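PDB 1JAK: beta-N-acetylhexosaminidase, which hydrolyses terminal N-acetylhexosamine residues from glycoconjugates as a family 20 glycoside hydrolase, using the substrate's own acetamido group in catalysis. Local coordinates for residues A[350-355]-A[365-370]; A[391-396]-A[444-449]. All blocks are in the same frame, centred on the assembly; numbering follows the deposited sequence.

Interaction 1: residues A[350-355]-A[365-370]. With IFG ((2R,3R,4S,5R)-2-acetamido-3,4-dihydroxy-5-hydroxymethyl-piperidine), chain F.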
ATOM      1  N   TRP A 350      -5.556  10.615  10.413  1.00  6.87           N
ATOM      2  CA  TRP A 350      -4.140  10.806  10.703  1.00  6.32           C
ATOM      3  C   TRP A 350      -4.080  10.987  12.218  1.00  6.70           C
ATOM      4  O   TRP A 350      -5.110  11.264  12.839  1.00  8.83           O
ATOM      5  CB  TRP A 350      -3.601  12.018   9.945  1.00  5.80           C
ATOM      6  CG  TRP A 350      -3.630  11.793   8.452  1.00  6.29           C
ATOM      7  CD1 TRP A 350      -4.539  12.287   7.564  1.00  6.26           C
ATOM      8  CD2 TRP A 350      -2.734  10.969   7.694  1.00  7.38           C
ATOM      9  NE1 TRP A 350      -4.269  11.821   6.296  1.00  7.17           N
ATOM     10  CE2 TRP A 350      -3.164  11.011   6.348  1.00  7.20           C
ATOM     11  CE3 TRP A 350      -1.605  10.201   8.020  1.00  6.24           C
ATOM     12  CZ2 TRP A 350      -2.507  10.312   5.324  1.00  6.37           C
ATOM     13  CZ3 TRP A 350      -0.948   9.506   7.000  1.00  6.89           C
ATOM     14  CH2 TRP A 350      -1.405   9.569   5.668  1.00  7.78           C
ATOM     15  N   HIS A 351      -2.904  10.842  12.826  1.00  6.96           N
ATOM     16  CA  HIS A 351      -2.845  10.915  14.284  1.00  6.69           C
ATOM     17  C   HIS A 351      -3.303  12.202  14.956  1.00  8.44           C
ATOM     18  O   HIS A 351      -3.449  12.230  16.174  1.00  9.28           O
ATOM     19  CB  HIS A 351      -1.460  10.501  14.817  1.00  6.55           C
ATOM     20  CG  HIS A 351      -0.391  11.527  14.622  1.00  7.37           C
ATOM     21  ND1 HIS A 351       0.406  11.573  13.498  1.00  6.15           N
ATOM     22  CD2 HIS A 351       0.035  12.529  15.427  1.00  7.01           C
ATOM     23  CE1 HIS A 351       1.278  12.557  13.620  1.00  6.98           C
ATOM     24  NE2 HIS A 351       1.074  13.153  14.783  1.00  6.60           N
ATOM     25  N   GLN A 352      -3.534  13.260  14.185  1.00  7.79           N
ATOM     26  CA  GLN A 352      -4.035  14.498  14.777  1.00  9.12           C
ATOM     27  C   GLN A 352      -5.405  14.202  15.397  1.00  9.82           C
ATOM     28  O   GLN A 352      -5.859  14.912  16.296  1.00  9.56           O
ATOM     29  CB  GLN A 352      -4.189  15.593  13.717  1.00  8.33           C
ATOM     30  CG  GLN A 352      -2.891  16.285  13.321  1.00  8.98           C
ATOM     31  CD  GLN A 352      -1.894  15.343  12.689  1.00  9.73           C
ATOM     32  OE1 GLN A 352      -2.249  14.535  11.834  1.00  9.73           O
ATOM     33  NE2 GLN A 352      -0.633  15.453  13.093  1.00  9.67           N
ATOM     34  N   LEU A 353      -6.061  13.154  14.907  1.00  8.91           N
ATOM     35  CA  LEU A 353      -7.374  12.767  15.421  1.00  9.33           C
ATOM     36  C   LEU A 353      -7.281  12.325  16.883  1.00  9.35           C
ATOM     37  O   LEU A 353      -8.271  12.380  17.619  1.00 10.55           O
ATOM     38  CB  LEU A 353      -7.970  11.631  14.573  1.00  9.36           C
ATOM     39  CG  LEU A 353      -9.374  11.130  14.945  1.00  8.88           C
ATOM     40  CD1 LEU A 353     -10.382  12.266  14.835  1.00 10.69           C
ATOM     41  CD2 LEU A 353      -9.772   9.992  14.019  1.00  9.67           C
ATOM     42  N   ALA A 354      -6.093  11.894  17.302  1.00  9.91           N
ATOM     43  CA  ALA A 354      -5.881  11.451  18.680  1.00 10.56           C
ATOM     44  C   ALA A 354      -6.108  12.605  19.649  1.00 11.96           C
ATOM     45  O   ALA A 354      -6.320  12.397  20.848  1.00 13.41           O
ATOM     46  CB  ALA A 354      -4.472  10.895  18.845  1.00 11.80           C
ATOM     47  N   GLY A 355      -6.053  13.824  19.126  1.00 10.73           N
ATOM     48  CA  GLY A 355      -6.277  14.989  19.961  1.00 11.80           C
ATOM     49  C   GLY A 355      -7.717  15.463  19.875  1.00 12.32           C
ATOM     50  O   GLY A 355      -8.059  16.517  20.411  1.00 13.29           O
ATOM     51  N   GLN A 365      -3.495   7.039  12.094  1.00  7.52           N
ATOM     52  CA  GLN A 365      -2.261   6.813  11.359  1.00  6.21           C
ATOM     53  C   GLN A 365      -1.200   7.812  11.801  1.00  7.62           C
ATOM     54  O   GLN A 365      -1.300   9.006  11.519  1.00  8.03           O
ATOM     55  CB  GLN A 365      -2.517   6.944   9.856  1.00  6.81           C
ATOM     56  CG  GLN A 365      -1.366   6.435   9.005  1.00  7.69           C
ATOM     57  CD  GLN A 365      -1.670   6.463   7.519  1.00  7.63           C
ATOM     58  OE1 GLN A 365      -2.830   6.570   7.105  1.00  7.14           O
ATOM     59  NE2 GLN A 365      -0.626   6.352   6.707  1.00  6.50           N
ATOM     60  N   TYR A 366      -0.186   7.304  12.490  1.00  6.50           N
ATOM     61  CA  TYR A 366       0.898   8.129  13.005  1.00  7.76           C
ATOM     62  C   TYR A 366       1.965   8.432  11.960  1.00  7.87           C
ATOM     63  O   TYR A 366       2.633   7.519  11.460  1.00  7.26           O
ATOM     64  CB  TYR A 366       1.560   7.429  14.188  1.00  8.21           C
ATOM     65  CG  TYR A 366       2.634   8.256  14.842  1.00  9.64           C
ATOM     66  CD1 TYR A 366       2.302   9.330  15.668  1.00  9.85           C
ATOM     67  CD2 TYR A 366       3.982   7.982  14.621  1.00  8.49           C
ATOM     68  CE1 TYR A 366       3.287  10.110  16.260  1.00  9.91           C
ATOM     69  CE2 TYR A 366       4.979   8.757  15.210  1.00 10.20           C
ATOM     70  CZ  TYR A 366       4.621   9.819  16.029  1.00  9.36           C
ATOM     71  OH  TYR A 366       5.597  10.589  16.618  1.00  9.60           O
ATOM     72  N   TRP A 367       2.133   9.711  11.642  1.00  6.82           N
ATOM     73  CA  TRP A 367       3.133  10.115  10.665  1.00  6.64           C
ATOM     74  C   TRP A 367       4.186  11.037  11.285  1.00  7.94           C
ATOM     75  O   TRP A 367       4.818  11.840  10.591  1.00  6.88           O
ATOM     76  CB  TRP A 367       2.466  10.788   9.454  1.00  6.15           C
ATOM     77  CG  TRP A 367       1.627  12.001   9.759  1.00  6.24           C
ATOM     78  CD1 TRP A 367       0.426  12.032  10.413  1.00  5.78           C
ATOM     79  CD2 TRP A 367       1.908  13.351   9.373  1.00  5.99           C
ATOM     80  NE1 TRP A 367      -0.059  13.321  10.454  1.00  6.27           N
ATOM     81  CE2 TRP A 367       0.832  14.149   9.823  1.00  5.67           C
ATOM     82  CE3 TRP A 367       2.964  13.964   8.687  1.00  6.38           C
ATOM     83  CZ2 TRP A 367       0.780  15.534   9.608  1.00  6.50           C
ATOM     84  CZ3 TRP A 367       2.913  15.343   8.470  1.00  8.83           C
ATOM     85  CH2 TRP A 367       1.826  16.111   8.932  1.00  7.80           C
ATOM     86  N   GLY A 368       4.374  10.897  12.597  1.00  8.67           N
ATOM     87  CA  GLY A 368       5.359  11.691  13.311  1.00  8.24           C
ATOM     88  C   GLY A 368       6.784  11.285  12.977  1.00  9.17           C
ATOM     89  O   GLY A 368       7.011  10.395  12.153  1.00  9.01           O
ATOM     90  N   LEU A 369       7.750  11.931  13.626  1.00  7.68           N
ATOM     91  CA  LEU A 369       9.167  11.672  13.372  1.00  7.41           C
ATOM     92  C   LEU A 369       9.932  11.448  14.677  1.00  7.84           C
ATOM     93  O   LEU A 369       9.374  11.610  15.760  1.00  8.40           O
ATOM     94  CB  LEU A 369       9.787  12.871  12.640  1.00  8.21           C
ATOM     95  CG  LEU A 369       9.218  13.346  11.294  1.00  7.83           C
ATOM     96  CD1 LEU A 369       7.813  13.902  11.461  1.00  9.01           C
ATOM     97  CD2 LEU A 369      10.129  14.430  10.730  1.00 10.15           C
ATOM     98  N   ASP A 370      11.207  11.080  14.570  1.00  8.70           N
ATOM     99  CA  ASP A 370      12.038  10.868  15.758  1.00  9.51           C
ATOM    100  C   ASP A 370      12.013  12.131  16.617  1.00  9.96           C
ATOM    101  O   ASP A 370      11.912  12.068  17.845  1.00 10.13           O
ATOM    102  CB  ASP A 370      13.499  10.612  15.366  1.00 10.41           C
ATOM    103  CG  ASP A 370      13.781   9.165  15.005  1.00 11.37           C
ATOM    104  OD1 ASP A 370      12.831   8.367  14.873  1.00 11.69           O
ATOM    105  OD2 ASP A 370      14.977   8.833  14.849  1.00 13.05           O
TER
HETATM  106  N1  IFG F 601       2.222  16.177   4.873  1.00  7.82           N
HETATM  107  C2  IFG F 601       0.860  16.115   4.281  1.00  7.93           C
HETATM  108  C3  IFG F 601       0.767  15.440   2.852  1.00  7.19           C
HETATM  109  C4  IFG F 601       1.952  15.781   1.924  1.00  7.77           C
HETATM  110  C5  IFG F 601       3.254  15.482   2.670  1.00  7.32           C
HETATM  111  C6  IFG F 601       4.534  15.716   1.875  1.00  7.71           C
HETATM  112  C7  IFG F 601       0.300  14.193   5.713  1.00  7.39           C
HETATM  113  C8  IFG F 601      -0.569  13.380   6.637  1.00  6.95           C
HETATM  114  C9  IFG F 601       3.385  16.275   3.977  1.00  6.67           C
HETATM  115  N2  IFG F 601      -0.053  15.415   5.212  1.00  6.65           N
HETATM  116  O7  IFG F 601       1.386  13.711   5.422  1.00  6.85           O
HETATM  117  O3  IFG F 601      -0.450  15.827   2.229  1.00  6.78           O
HETATM  118  O4  IFG F 601       1.902  17.172   1.611  1.00  9.48           O
HETATM  119  O6  IFG F 601       5.620  14.966   2.409  1.00  6.35           O
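Trp367 NE1 donates to Gln352 OE1 over 2.9 Å, a nearly straight bond (164° at the hydrogen) that lies in the indole plane and uses an in-plane lone pair of the amide. A second bond runs from Trp367 N to His351 ND1 at 3.1 Å, tilted out of the imidazole plane; with ND1 accepting, NE2 probably carries the proton and meets Glu376. The third, His351 N to Gln365 O (2.8 Å), continues the pairing of two parallel neighbouring strands of the catalytic (β/α)8 barrel, 346-350 and 363-366, joined by a loop with a 3-10 turn and no α-helix. A histidine suits this place because it can use both ring nitrogens. With CG between the backbone N and the carbonyl carbon (chi1 75°), the ring starts out toward 365-370; one face receives Tyr366 CD1, and CE1 lies over a face of Trp367. Trp350 completes the aromatic cluster, turning an edge to the face of Trp367 with planes at 75°. Behind Trp350, the Gln365 side chain runs alongside and puts OE1 over one ring face, where His315 NE2 binds it; Trp350 NE1 is held by Glu250. The opposite face of Trp350 and one face of Trp367 form an apolar recess for the inhibitor's acetamido methyl: IFG C8 sits 3.4 Å from Trp350 CD2 and 3.6 Å from Trp367 CE2.

Interaction 2: residues A[391-396]-A[444-449]. With IFG ((2R,3R,4S,5R)-2-acetamido-3,4-dihydroxy-5-hydroxymethyl-piperidine), chain F.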
ATOM      1  N   ILE A 391      -1.584   2.818  13.263  1.00  9.06           N
ATOM      2  CA  ILE A 391      -0.997   2.484  11.968  1.00  8.22           C
ATOM      3  C   ILE A 391       0.258   3.348  11.932  1.00  7.88           C
ATOM      4  O   ILE A 391       0.167   4.574  11.995  1.00  9.25           O
ATOM      5  CB  ILE A 391      -1.914   2.895  10.804  1.00  8.19           C
ATOM      6  CG1 ILE A 391      -3.204   2.072  10.837  1.00  7.55           C
ATOM      7  CG2 ILE A 391      -1.183   2.707   9.482  1.00  7.45           C
ATOM      8  CD1 ILE A 391      -4.324   2.670  10.007  1.00  8.90           C
ATOM      9  N   LEU A 392       1.425   2.724  11.839  1.00  6.94           N
ATOM     10  CA  LEU A 392       2.669   3.485  11.839  1.00  7.46           C
ATOM     11  C   LEU A 392       3.250   3.780  10.463  1.00  7.89           C
ATOM     12  O   LEU A 392       3.534   2.866   9.695  1.00  7.67           O
ATOM     13  CB  LEU A 392       3.723   2.759  12.682  1.00  8.19           C
ATOM     14  CG  LEU A 392       3.347   2.492  14.144  1.00  8.92           C
ATOM     15  CD1 LEU A 392       4.498   1.777  14.837  1.00 10.81           C
ATOM     16  CD2 LEU A 392       3.029   3.806  14.850  1.00 10.70           C
ATOM     17  N   SER A 393       3.418   5.068  10.165  1.00  7.77           N
ATOM     18  CA  SER A 393       4.001   5.518   8.902  1.00  7.14           C
ATOM     19  C   SER A 393       4.757   6.823   9.172  1.00  7.67           C
ATOM     20  O   SER A 393       4.383   7.889   8.675  1.00  8.36           O
ATOM     21  CB  SER A 393       2.909   5.744   7.842  1.00  7.66           C
ATOM     22  OG  SER A 393       2.032   6.797   8.205  1.00  7.85           O
ATOM     23  N   PRO A 394       5.841   6.750   9.965  1.00  8.00           N
ATOM     24  CA  PRO A 394       6.660   7.917  10.319  1.00  7.12           C
ATOM     25  C   PRO A 394       7.151   8.652   9.076  1.00  7.88           C
ATOM     26  O   PRO A 394       7.661   8.033   8.144  1.00  6.92           O
ATOM     27  CB  PRO A 394       7.815   7.308  11.118  1.00  6.70           C
ATOM     28  CG  PRO A 394       7.218   6.029  11.677  1.00  7.56           C
ATOM     29  CD  PRO A 394       6.433   5.513  10.502  1.00  6.85           C
ATOM     30  N   ALA A 395       7.005   9.973   9.075  1.00  7.04           N
ATOM     31  CA  ALA A 395       7.419  10.778   7.930  1.00  7.81           C
ATOM     32  C   ALA A 395       8.915  10.698   7.639  1.00  6.75           C
ATOM     33  O   ALA A 395       9.337  10.936   6.508  1.00  6.68           O
ATOM     34  CB  ALA A 395       7.001  12.233   8.136  1.00  7.81           C
ATOM     35  N   ASP A 396       9.716  10.374   8.650  1.00  6.74           N
ATOM     36  CA  ASP A 396      11.155  10.264   8.452  1.00  7.84           C
ATOM     37  C   ASP A 396      11.580   8.800   8.330  1.00  8.07           C
ATOM     38  O   ASP A 396      12.744   8.457   8.551  1.00  7.22           O
ATOM     39  CB  ASP A 396      11.911  10.959   9.598  1.00  8.65           C
ATOM     40  CG  ASP A 396      11.615  10.356  10.962  1.00  9.18           C
ATOM     41  OD1 ASP A 396      10.626   9.605  11.102  1.00  9.20           O
ATOM     42  OD2 ASP A 396      12.377  10.654  11.908  1.00  9.84           O
ATOM     43  N   GLU A 444       2.388   1.498   7.175  1.00  7.47           N
ATOM     44  CA  GLU A 444       1.983   1.977   5.864  1.00  6.58           C
ATOM     45  C   GLU A 444       3.104   2.795   5.246  1.00  8.54           C
ATOM     46  O   GLU A 444       3.852   3.468   5.954  1.00  8.66           O
ATOM     47  CB  GLU A 444       0.718   2.838   5.953  1.00  7.98           C
ATOM     48  CG  GLU A 444       0.257   3.355   4.590  1.00  7.62           C
ATOM     49  CD  GLU A 444      -1.139   3.954   4.611  1.00 10.29           C
ATOM     50  OE1 GLU A 444      -2.089   3.242   4.999  1.00 11.86           O
ATOM     51  OE2 GLU A 444      -1.287   5.135   4.234  1.00  9.73           O
ATOM     52  N   ALA A 445       3.221   2.719   3.924  1.00  7.27           N
ATOM     53  CA  ALA A 445       4.229   3.474   3.186  1.00  8.22           C
ATOM     54  C   ALA A 445       3.494   4.422   2.241  1.00  8.73           C
ATOM     55  O   ALA A 445       3.063   4.020   1.161  1.00  8.02           O
ATOM     56  CB  ALA A 445       5.121   2.527   2.391  1.00  9.97           C
ATOM     57  N   PRO A 446       3.329   5.692   2.643  1.00  6.96           N
ATOM     58  CA  PRO A 446       2.629   6.656   1.784  1.00  6.97           C
ATOM     59  C   PRO A 446       3.523   7.267   0.713  1.00  7.24           C
ATOM     60  O   PRO A 446       4.687   7.578   0.970  1.00  7.23           O
ATOM     61  CB  PRO A 446       2.152   7.731   2.768  1.00  7.16           C
ATOM     62  CG  PRO A 446       2.212   7.051   4.124  1.00  6.36           C
ATOM     63  CD  PRO A 446       3.456   6.220   4.010  1.00  7.45           C
ATOM     64  N   LEU A 447       2.973   7.435  -0.485  1.00  6.40           N
ATOM     65  CA  LEU A 447       3.709   8.059  -1.578  1.00  5.99           C
ATOM     66  C   LEU A 447       2.941   9.310  -1.991  1.00  6.69           C
ATOM     67  O   LEU A 447       1.935   9.234  -2.701  1.00  5.89           O
ATOM     68  CB  LEU A 447       3.850   7.105  -2.774  1.00  6.07           C
ATOM     69  CG  LEU A 447       4.607   7.665  -3.991  1.00  6.44           C
ATOM     70  CD1 LEU A 447       5.968   8.216  -3.567  1.00  7.10           C
ATOM     71  CD2 LEU A 447       4.780   6.559  -5.033  1.00  7.95           C
ATOM     72  N   TRP A 448       3.413  10.460  -1.514  1.00  5.53           N
ATOM     73  CA  TRP A 448       2.801  11.746  -1.826  1.00  5.75           C
ATOM     74  C   TRP A 448       3.294  12.199  -3.195  1.00  6.03           C
ATOM     75  O   TRP A 448       4.425  11.904  -3.581  1.00  6.50           O
ATOM     76  CB  TRP A 448       3.159  12.757  -0.738  1.00  4.81           C
ATOM     77  CG  TRP A 448       2.646  12.319   0.601  1.00  6.29           C
ATOM     78  CD1 TRP A 448       3.364  11.753   1.618  1.00  6.45           C
ATOM     79  CD2 TRP A 448       1.286  12.362   1.045  1.00  4.66           C
ATOM     80  NE1 TRP A 448       2.531  11.440   2.670  1.00  5.79           N
ATOM     81  CE2 TRP A 448       1.251  11.805   2.344  1.00  4.78           C
ATOM     82  CE3 TRP A 448       0.092  12.818   0.471  1.00  4.52           C
ATOM     83  CZ2 TRP A 448       0.065  11.692   3.080  1.00  4.30           C
ATOM     84  CZ3 TRP A 448      -1.088  12.709   1.203  1.00  5.97           C
ATOM     85  CH2 TRP A 448      -1.090  12.150   2.496  1.00  4.28           C
ATOM     86  N   THR A 449       2.463  12.930  -3.931  1.00  6.28           N
ATOM     87  CA  THR A 449       2.867  13.303  -5.280  1.00  6.76           C
ATOM     88  C   THR A 449       3.058  14.766  -5.670  1.00  5.67           C
ATOM     89  O   THR A 449       2.920  15.113  -6.841  1.00  7.01           O
ATOM     90  CB  THR A 449       1.928  12.629  -6.309  1.00  7.38           C
ATOM     91  OG1 THR A 449       0.565  12.977  -6.031  1.00  7.28           O
ATOM     92  CG2 THR A 449       2.073  11.113  -6.231  1.00  8.29           C
TER
HETATM   93  N1  IFG F 601       2.222  16.177   4.873  1.00  7.82           N
HETATM   94  C2  IFG F 601       0.860  16.115   4.281  1.00  7.93           C
HETATM   95  C3  IFG F 601       0.767  15.440   2.852  1.00  7.19           C
HETATM   96  C4  IFG F 601       1.952  15.781   1.924  1.00  7.77           C
HETATM   97  C5  IFG F 601       3.254  15.482   2.670  1.00  7.32           C
HETATM   98  C6  IFG F 601       4.534  15.716   1.875  1.00  7.71           C
HETATM   99  C7  IFG F 601       0.300  14.193   5.713  1.00  7.39           C
HETATM  100  C8  IFG F 601      -0.569  13.380   6.637  1.00  6.95           C
HETATM  101  C9  IFG F 601       3.385  16.275   3.977  1.00  6.67           C
HETATM  102  N2  IFG F 601      -0.053  15.415   5.212  1.00  6.65           N
HETATM  103  O7  IFG F 601       1.386  13.711   5.422  1.00  6.85           O
HETATM  104  O3  IFG F 601      -0.450  15.827   2.229  1.00  6.78           O
HETATM  105  O4  IFG F 601       1.902  17.172   1.611  1.00  9.48           O
HETATM  106  O6  IFG F 601       5.620  14.966   2.409  1.00  6.35           O
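Leu392 O receives the amide of Glu444, N to O 3.1 Å with 148° at the hydrogen, the one hydrogen bond between 391-396 and 444-449. Around it the fit is close: Ser393 CB lies 3.1 Å from Glu444 O and 3.9 Å from Pro446 CD, and Ile391 CG2 touches Glu444 CB at 4.0 Å. A serine is small enough to let the two chains come this near, and its OG reaches Gln365 NE2 on the adjoining strand. Pro446 suits its place because CG and CD give Ser393 CB an apolar surface. Glu444 is buried, and its carboxylate is gripped by outside partners: Ser161 OG binds OE1 and His192 ND1 binds OE2, which would help to offset its charge. Glu444 O has a further partner in Thr398 OG1.

The strand ends at Leu447, and Trp448 meets the inhibitor with a ring face. IFG C3 stands 3.4 Å above the centre of the indole, and O3 lies 3.3 Å from CZ3. The acetamido oxygen O7 also comes to 3.4 Å from CZ2. Chi1 of -61° sets CG beside the backbone N, where it meets IFG C4 together with CD2. His194 meets the indole edge-to-face, and Tyr399 and Met163 pack beside it. An alanine here would probably deprive the piperidine of the flat surface beneath C3, C4 and C5 and leave it freer to tilt, although the CB contact with C6 would remain.

The C-terminal end of strand 389-392 thus pairs with the middle of parallel strand 440-447, which runs on to an aromatic platform beneath the sugar-like ring, as expected of the active site of a family 20 (β/α)8 barrel.

Interactions 1 and 2, with centres 11 Å apart, join successive parts of one barrel wall: strands 346-350, 363-366, 389-392 and 440-447 follow one another in the parallel sheet. Strand 363-366 meets 389-392 through a probable hydrogen bond from Tyr366 N to Ile391 O (2.8 Å). Gln365 NE2 lies 2.8 Å from Glu444 OE2, a weak hydrogen bond tying the two buried polar groups. Both contacts reach the inhibitor: interaction 1 flanks its acetamido methyl with two indole faces, whereas 444-449 supports its ring. Asp319, Glu320, Tyr399, Asp401, Trp414 and Glu450 add hydrogen bonds, so aromatic surfaces and polar groups together define the pocket.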